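Local coordinates for Alpha/beta hydrolase fold protein (Nakamurella multipartita, PDB 4Y7D) that probably acts as a hydrolase of the alpha/beta hydrolase fold, its substrate and reaction not established, at residues P82-D94 with P111-R123. Sequence-based numbering, arbitrary orientation.
Sequences PDEQAELYAALFD and PSSYRLAARHPDR
Ala86 enters a hole formed by Ser112, Arg115, Leu116 and Arg119, its small CB reaching Leu116 CB at 4.0 Å. This slimness lets the helix axes approach to 7.5 Å, crossing at -64°. Branched Leu116 answers as a knob filling the hole among Ala86, Tyr89, Ala90 and Phe93; with CG anti to its backbone N (chi1 -178°), CD2 lies 4.0 Å from Tyr89 CB. The Ala90 methyl makes a CH-pi contact over the His120 ring, 3.8 Å from its centroid.

Tyr89 OH shares a buried 2.7 Å hydrogen bond with Ser112 OG, which meets the ring edge in plane. The outer side is a salt-bridge network. In one of its two conformers, Asp83 OD1 takes Arg119 NE at 2.6 Å on its syn side, plus a side-on grip from Arg115 NE and NH2; Arg115 NH1 turns to Glu234 and Leu233 O. Long and rich in N-H donors, Arg119 also holds Glu87 OE1 with both end nitrogens in the guanidinium plane; His120 NE2 reaches that oxygen from above the carboxylate. A leucine in place of Arg119 would probably leave Glu87 with the His120 bond, Asp83 with Arg115, and no cation joining the two acids. Farther along, Arg123 NH2 makes a salt bridge to Asp94 OD1 at 2.8 Å; its guanidinium also bonds Ala99 O and Leu98 O.

Knobs-into-holes packing thus joins two neighbouring helices covering the same face of the central alpha/beta hydrolase sheet, linked through strand 101-106.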
ATOM      1  N   PRO A  82      12.703  -1.193   8.009  1.00 20.53           N
ATOM      2  CA  PRO A  82      12.221  -0.197   7.064  1.00 20.75           C
ATOM      3  C   PRO A  82      13.371   0.535   6.358  1.00 22.00           C
ATOM      4  O   PRO A  82      13.276   0.781   5.113  1.00 20.07           O
ATOM      5  CB  PRO A  82      11.338   0.737   7.924  1.00 20.46           C
ATOM      6  CG  PRO A  82      10.832  -0.197   8.980  1.00 20.58           C
ATOM      7  CD  PRO A  82      11.917  -1.151   9.269  1.00 21.48           C
ATOM      8  N   ASP A  83      14.418   0.874   7.116  1.00 22.48           N
ATOM      9  CA  ASP A  83      15.567   1.561   6.535  0.60 23.31           C
ATOM     10  C   ASP A  83      16.316   0.707   5.513  1.00 22.53           C
ATOM     11  O   ASP A  83      16.723   1.231   4.453  1.00 21.44           O
ATOM     12  CB  ASP A  83      16.533   2.041   7.600  0.60 25.66           C
ATOM     13  CG  ASP A  83      17.469   3.095   7.079  0.60 27.85           C
ATOM     14  OD1 ASP A  83      17.014   4.237   6.766  0.60 28.89           O
ATOM     15  OD2 ASP A  83      18.656   2.778   6.979  0.60 27.42           O
ATOM     16  N   GLU A  84      16.473  -0.588   5.798  1.00 21.40           N
ATOM     17  CA  GLU A  84      17.056  -1.512   4.831  1.00 22.17           C
ATOM     18  C   GLU A  84      16.175  -1.703   3.569  1.00 21.23           C
ATOM     19  O   GLU A  84      16.683  -1.863   2.482  1.00 21.35           O
ATOM     20  CB  GLU A  84      17.341  -2.859   5.458  1.00 23.80           C
ATOM     21  CG  GLU A  84      18.439  -2.741   6.493  1.00 25.42           C
ATOM     22  CD  GLU A  84      18.580  -3.942   7.423  1.00 28.02           C
ATOM     23  OE1 GLU A  84      17.671  -4.768   7.546  1.00 26.31           O
ATOM     24  OE2 GLU A  84      19.643  -4.031   8.021  1.00 29.93           O
ATOM     25  N   GLN A  85      14.853  -1.721   3.743  1.00 20.28           N
ATOM     26  CA  GLN A  85      13.970  -1.784   2.589  1.00 19.25           C
ATOM     27  C   GLN A  85      14.091  -0.531   1.734  1.00 19.10           C
ATOM     28  O   GLN A  85      14.131  -0.649   0.509  1.00 19.41           O
ATOM     29  CB  GLN A  85      12.533  -2.114   3.027  1.00 19.05           C
ATOM     30  CG  GLN A  85      12.493  -3.507   3.630  1.00 19.02           C
ATOM     31  CD  GLN A  85      11.131  -4.057   3.975  1.00 19.72           C
ATOM     32  OE1 GLN A  85      10.101  -3.437   3.693  1.00 20.00           O
ATOM     33  NE2 GLN A  85      11.121  -5.287   4.547  1.00 20.59           N
ATOM     34  N   ALA A  86      14.174   0.652   2.350  1.00 19.09           N
ATOM     35  CA  ALA A  86      14.469   1.884   1.600  1.00 19.23           C
ATOM     36  C   ALA A  86      15.796   1.753   0.816  1.00 19.78           C
ATOM     37  O   ALA A  86      15.881   2.157  -0.369  1.00 19.07           O
ATOM     38  CB  ALA A  86      14.552   3.055   2.524  1.00 18.22           C
ATOM     39  N   GLU A  87      16.818   1.210   1.468  1.00 20.17           N
ATOM     40  CA  GLU A  87      18.119   1.001   0.832  1.00 21.67           C
ATOM     41  C   GLU A  87      17.991   0.082  -0.356  1.00 20.91           C
ATOM     42  O   GLU A  87      18.614   0.324  -1.408  1.00 21.49           O
ATOM     43  CB  GLU A  87      19.163   0.474   1.807  1.00 24.19           C
ATOM     44  CG  GLU A  87      20.594   0.731   1.357  1.00 28.89           C
ATOM     45  CD  GLU A  87      20.951   2.226   1.277  1.00 29.66           C
ATOM     46  OE1 GLU A  87      20.452   3.034   2.076  1.00 31.77           O
ATOM     47  OE2 GLU A  87      21.797   2.579   0.435  1.00 34.37           O
ATOM     48  N   LEU A  88      17.137  -0.920  -0.250  1.00 19.68           N
ATOM     49  CA  LEU A  88      16.871  -1.828  -1.358  1.00 18.86           C
ATOM     50  C   LEU A  88      16.197  -1.130  -2.492  1.00 19.08           C
ATOM     51  O   LEU A  88      16.560  -1.343  -3.627  1.00 19.58           O
ATOM     52  CB  LEU A  88      15.987  -3.003  -0.895  1.00 19.31           C
ATOM     53  CG  LEU A  88      15.652  -4.098  -1.899  1.00 19.49           C
ATOM     54  CD1 LEU A  88      16.874  -4.825  -2.403  1.00 20.55           C
ATOM     55  CD2 LEU A  88      14.672  -5.101  -1.315  1.00 20.03           C
ATOM     56  N   TYR A  89      15.236  -0.255  -2.202  1.00 19.51           N
ATOM     57  CA  TYR A  89      14.550   0.452  -3.273  1.00 18.88           C
ATOM     58  C   TYR A  89      15.516   1.350  -4.048  1.00 18.68           C
ATOM     59  O   TYR A  89      15.467   1.463  -5.288  1.00 19.16           O
ATOM     60  CB  TYR A  89      13.395   1.364  -2.749  1.00 18.63           C
ATOM     61  CG  TYR A  89      12.363   0.662  -1.877  1.00 18.67           C
ATOM     62  CD1 TYR A  89      12.105  -0.710  -2.037  1.00 19.56           C
ATOM     63  CD2 TYR A  89      11.640   1.378  -0.935  1.00 19.18           C
ATOM     64  CE1 TYR A  89      11.156  -1.353  -1.253  1.00 19.35           C
ATOM     65  CE2 TYR A  89      10.713   0.733  -0.112  1.00 18.50           C
ATOM     66  CZ  TYR A  89      10.483  -0.610  -0.282  1.00 18.30           C
ATOM     67  OH  TYR A  89       9.619  -1.272   0.528  1.00 19.90           O
ATOM     68  N   ALA A  90      16.398   2.017  -3.332  1.00 19.49           N
ATOM     69  CA  ALA A  90      17.404   2.899  -4.007  1.00 20.18           C
ATOM     70  C   ALA A  90      18.341   2.034  -4.830  1.00 21.63           C
ATOM     71  O   ALA A  90      18.734   2.421  -5.937  1.00 20.64           O
ATOM     72  CB  ALA A  90      18.189   3.709  -2.961  1.00 21.64           C
ATOM     73  N   ALA A  91      18.702   0.872  -4.300  1.00 20.65           N
ATOM     74  CA  ALA A  91      19.536  -0.067  -5.060  1.00 21.88           C
ATOM     75  C   ALA A  91      18.807  -0.646  -6.285  1.00 21.65           C
ATOM     76  O   ALA A  91      19.412  -0.880  -7.337  1.00 22.86           O
ATOM     77  CB  ALA A  91      20.042  -1.174  -4.143  1.00 22.55           C
ATOM     78  N   LEU A  92      17.500  -0.840  -6.169  1.00 20.14           N
ATOM     79  CA  LEU A  92      16.673  -1.218  -7.294  1.00 19.47           C
ATOM     80  C   LEU A  92      16.682  -0.102  -8.381  1.00 19.53           C
ATOM     81  O   LEU A  92      16.862  -0.386  -9.551  1.00 19.28           O
ATOM     82  CB  LEU A  92      15.249  -1.479  -6.806  1.00 18.60           C
ATOM     83  CG  LEU A  92      14.208  -1.761  -7.896  1.00 19.61           C
ATOM     84  CD1 LEU A  92      14.545  -2.893  -8.851  1.00 19.76           C
ATOM     85  CD2 LEU A  92      12.869  -1.992  -7.215  1.00 20.06           C
ATOM     86  N   PHE A  93      16.540   1.161  -7.977  1.00 19.66           N
ATOM     87  CA  PHE A  93      16.582   2.266  -8.922  1.00 20.02           C
ATOM     88  C   PHE A  93      17.952   2.250  -9.616  1.00 20.04           C
ATOM     89  O   PHE A  93      18.064   2.379 -10.820  1.00 21.38           O
ATOM     90  CB  PHE A  93      16.414   3.597  -8.170  1.00 20.16           C
ATOM     91  CG  PHE A  93      14.992   3.893  -7.665  1.00 19.53           C
ATOM     92  CD1 PHE A  93      13.931   3.012  -7.824  1.00 19.34           C
ATOM     93  CD2 PHE A  93      14.742   5.102  -7.010  1.00 20.65           C
ATOM     94  CE1 PHE A  93      12.666   3.324  -7.311  1.00 19.44           C
ATOM     95  CE2 PHE A  93      13.503   5.438  -6.518  1.00 20.81           C
ATOM     96  CZ  PHE A  93      12.438   4.529  -6.646  1.00 19.83           C
ATOM     97  N   ASP A  94      19.015   2.040  -8.845  1.00 21.12           N
ATOM     98  CA  ASP A  94      20.363   1.935  -9.447  1.00 21.16           C
ATOM     99  C   ASP A  94      20.398   0.805 -10.508  1.00 21.31           C
ATOM    100  O   ASP A  94      20.943   0.982 -11.624  1.00 20.20           O
ATOM    101  CB  ASP A  94      21.447   1.609  -8.410  1.00 22.22           C
ATOM    102  CG  ASP A  94      21.754   2.745  -7.450  1.00 23.37           C
ATOM    103  OD1 ASP A  94      21.291   3.869  -7.659  1.00 22.21           O
ATOM    104  OD2 ASP A  94      22.497   2.477  -6.470  1.00 23.50           O
ATOM    105  N   PRO A 111       6.371   2.706   6.207  1.00 17.63           N
ATOM    106  CA  PRO A 111       7.654   2.947   6.807  1.00 17.67           C
ATOM    107  C   PRO A 111       8.859   2.961   5.895  1.00 17.65           C
ATOM    108  O   PRO A 111       9.699   3.848   6.002  1.00 17.98           O
ATOM    109  CB  PRO A 111       7.733   1.864   7.905  1.00 17.71           C
ATOM    110  CG  PRO A 111       6.315   1.695   8.326  1.00 18.22           C
ATOM    111  CD  PRO A 111       5.539   1.809   7.045  1.00 18.90           C
ATOM    112  N   SER A 112       8.959   1.982   5.008  1.00 17.36           N
ATOM    113  CA  SER A 112      10.080   1.880   4.088  1.00 17.02           C
ATOM    114  C   SER A 112      10.013   3.038   3.055  1.00 17.39           C
ATOM    115  O   SER A 112      11.052   3.546   2.635  1.00 17.99           O
ATOM    116  CB  SER A 112      10.062   0.541   3.380  1.00 17.88           C
ATOM    117  OG  SER A 112       8.882   0.271   2.624  1.00 16.81           O
ATOM    118  N   SER A 113       8.824   3.454   2.703  1.00 16.57           N
ATOM    119  CA  SER A 113       8.675   4.563   1.715  1.00 17.20           C
ATOM    120  C   SER A 113       9.093   5.889   2.367  1.00 17.53           C
ATOM    121  O   SER A 113       9.816   6.715   1.734  1.00 19.70           O
ATOM    122  CB  SER A 113       7.257   4.630   1.208  1.00 17.03           C
ATOM    123  OG  SER A 113       6.867   3.425   0.549  1.00 17.55           O
ATOM    124  N   TYR A 114       8.612   6.143   3.600  1.00 17.97           N
ATOM    125  CA  TYR A 114       9.049   7.304   4.332  1.00 18.18           C
ATOM    126  C   TYR A 114      10.568   7.307   4.517  1.00 19.00           C
ATOM    127  O   TYR A 114      11.208   8.376   4.339  1.00 20.34           O
ATOM    128  CB  TYR A 114       8.366   7.452   5.663  1.00 18.35           C
ATOM    129  CG  TYR A 114       6.915   7.860   5.599  1.00 17.43           C
ATOM    130  CD1 TYR A 114       6.497   8.990   4.853  1.00 17.36           C
ATOM    131  CD2 TYR A 114       5.945   7.118   6.244  1.00 18.00           C
ATOM    132  CE1 TYR A 114       5.190   9.392   4.843  1.00 18.59           C
ATOM    133  CE2 TYR A 114       4.604   7.512   6.248  1.00 18.30           C
ATOM    134  CZ  TYR A 114       4.219   8.634   5.526  1.00 19.24           C
ATOM    135  OH  TYR A 114       2.915   9.037   5.512  1.00 19.32           O
ATOM    136  N   ARG A 115      11.161   6.171   4.851  1.00 18.75           N
ATOM    137  CA  ARG A 115      12.623   6.134   4.966  1.00 19.18           C
ATOM    138  C   ARG A 115      13.363   6.475   3.647  1.00 19.42           C
ATOM    139  O   ARG A 115      14.442   7.098   3.658  1.00 19.71           O
ATOM    140  CB  ARG A 115      13.123   4.801   5.524  1.00 20.26           C
ATOM    141  CG  ARG A 115      12.811   4.551   7.004  1.00 21.87           C
ATOM    142  CD  ARG A 115      13.243   5.702   7.916  1.00 23.81           C
ATOM    143  NE  ARG A 115      14.699   5.802   7.941  1.00 25.34           N
ATOM    144  CZ  ARG A 115      15.382   6.864   8.324  1.00 27.52           C
ATOM    145  NH1 ARG A 115      14.774   8.025   8.606  1.00 27.26           N
ATOM    146  NH2 ARG A 115      16.710   6.779   8.336  1.00 29.52           N
ATOM    147  N   LEU A 116      12.820   6.010   2.536  1.00 18.39           N
ATOM    148  CA  LEU A 116      13.403   6.309   1.236  1.00 19.09           C
ATOM    149  C   LEU A 116      13.347   7.824   1.001  1.00 19.25           C
ATOM    150  O   LEU A 116      14.342   8.457   0.640  1.00 19.62           O
ATOM    151  CB  LEU A 116      12.639   5.575   0.135  1.00 18.58           C
ATOM    152  CG  LEU A 116      13.195   5.778  -1.284  1.00 18.95           C
ATOM    153  CD1 LEU A 116      14.609   5.194  -1.429  1.00 19.64           C
ATOM    154  CD2 LEU A 116      12.284   5.185  -2.324  1.00 19.87           C
ATOM    155  N   ALA A 117      12.178   8.429   1.242  1.00 19.06           N
ATOM    156  CA  ALA A 117      12.057   9.871   1.053  1.00 19.00           C
ATOM    157  C   ALA A 117      12.937  10.679   2.023  1.00 19.96           C
ATOM    158  O   ALA A 117      13.466  11.729   1.645  1.00 21.75           O
ATOM    159  CB  ALA A 117      10.582  10.328   1.130  1.00 18.98           C
ATOM    160  N   ALA A 118      13.082  10.196   3.260  1.00 19.32           N
ATOM    161  CA  ALA A 118      13.870  10.864   4.300  1.00 21.08           C
ATOM    162  C   ALA A 118      15.351  10.797   4.056  1.00 23.12           C
ATOM    163  O   ALA A 118      16.047  11.810   4.177  1.00 25.38           O
ATOM    164  CB  ALA A 118      13.547  10.273   5.691  1.00 20.53           C
ATOM    165  N   ARG A 119      15.864   9.615   3.750  1.00 22.15           N
ATOM    166  CA  ARG A 119      17.287   9.381   3.666  1.00 26.11           C
ATOM    167  C   ARG A 119      17.847   9.393   2.267  1.00 25.24           C
ATOM    168  O   ARG A 119      19.044   9.612   2.102  1.00 25.60           O
ATOM    169  CB  ARG A 119      17.602   8.054   4.405  1.00 30.55           C
ATOM    170  CG  ARG A 119      19.087   7.844   4.702  1.00 38.19           C
ATOM    171  CD  ARG A 119      19.327   6.730   5.726  1.00 41.30           C
ATOM    172  NE  ARG A 119      18.670   5.507   5.295  1.00 40.74           N
ATOM    173  CZ  ARG A 119      19.133   4.700   4.336  1.00 45.32           C
ATOM    174  NH1 ARG A 119      20.295   4.986   3.720  1.00 46.70           N
ATOM    175  NH2 ARG A 119      18.428   3.607   3.979  1.00 39.74           N
ATOM    176  N   HIS A 120      17.008   9.213   1.247  1.00 22.81           N
ATOM    177  CA  HIS A 120      17.384   9.282  -0.153  1.00 22.91           C
ATOM    178  C   HIS A 120      16.514  10.317  -0.886  1.00 22.37           C
ATOM    179  O   HIS A 120      15.876  10.007  -1.904  1.00 22.63           O
ATOM    180  CB  HIS A 120      17.183   7.916  -0.797  1.00 25.32           C
ATOM    181  CG  HIS A 120      18.080   6.836  -0.274  1.00 27.94           C
ATOM    182  ND1 HIS A 120      19.276   6.526  -0.873  1.00 34.63           N
ATOM    183  CD2 HIS A 120      17.935   5.967   0.751  1.00 32.48           C
ATOM    184  CE1 HIS A 120      19.847   5.534  -0.216  1.00 34.52           C
ATOM    185  NE2 HIS A 120      19.044   5.168   0.762  1.00 33.25           N
ATOM    186  N   PRO A 121      16.469  11.555  -0.395  1.00 22.74           N
ATOM    187  CA  PRO A 121      15.580  12.560  -1.018  1.00 23.04           C
ATOM    188  C   PRO A 121      15.835  12.824  -2.505  1.00 24.61           C
ATOM    189  O   PRO A 121      14.909  13.117  -3.253  1.00 23.94           O
ATOM    190  CB  PRO A 121      15.856  13.827  -0.178  1.00 24.85           C
ATOM    191  CG  PRO A 121      17.277  13.632   0.295  1.00 25.28           C
ATOM    192  CD  PRO A 121      17.286  12.169   0.680  1.00 24.65           C
ATOM    193  N   ASP A 122      17.077  12.688  -2.946  1.00 26.45           N
ATOM    194  CA  ASP A 122      17.382  12.887  -4.363  1.00 28.00           C
ATOM    195  C   ASP A 122      16.729  11.831  -5.281  1.00 25.93           C
ATOM    196  O   ASP A 122      16.723  12.024  -6.495  1.00 25.91           O
ATOM    197  CB  ASP A 122      18.912  12.829  -4.591  1.00 31.43           C
ATOM    198  CG  ASP A 122      19.651  14.021  -3.971  1.00 36.91           C
ATOM    199  OD1 ASP A 122      19.016  14.994  -3.519  1.00 37.84           O
ATOM    200  OD2 ASP A 122      20.904  13.980  -3.953  1.00 42.77           O
ATOM    201  N   ARG A 123      16.276  10.720  -4.717  1.00 23.11           N
ATOM    202  CA  ARG A 123      15.713   9.598  -5.477  1.00 22.61           C
ATOM    203  C   ARG A 123      14.174   9.603  -5.524  1.00 21.67           C
ATOM    204  O   ARG A 123      13.580   8.778  -6.232  1.00 21.02           O
ATOM    205  CB  ARG A 123      16.139   8.263  -4.875  1.00 22.80           C
ATOM    206  CG  ARG A 123      17.605   8.107  -4.585  1.00 24.20           C
ATOM    207  CD  ARG A 123      18.513   8.445  -5.734  1.00 25.13           C
ATOM    208  NE  ARG A 123      18.488   7.493  -6.863  1.00 24.99           N
ATOM    209  CZ  ARG A 123      19.162   6.328  -6.911  1.00 24.04           C
ATOM    210  NH1 ARG A 123      19.855   5.884  -5.885  1.00 24.35           N
ATOM    211  NH2 ARG A 123      19.100   5.583  -8.000  1.00 25.18           N
TER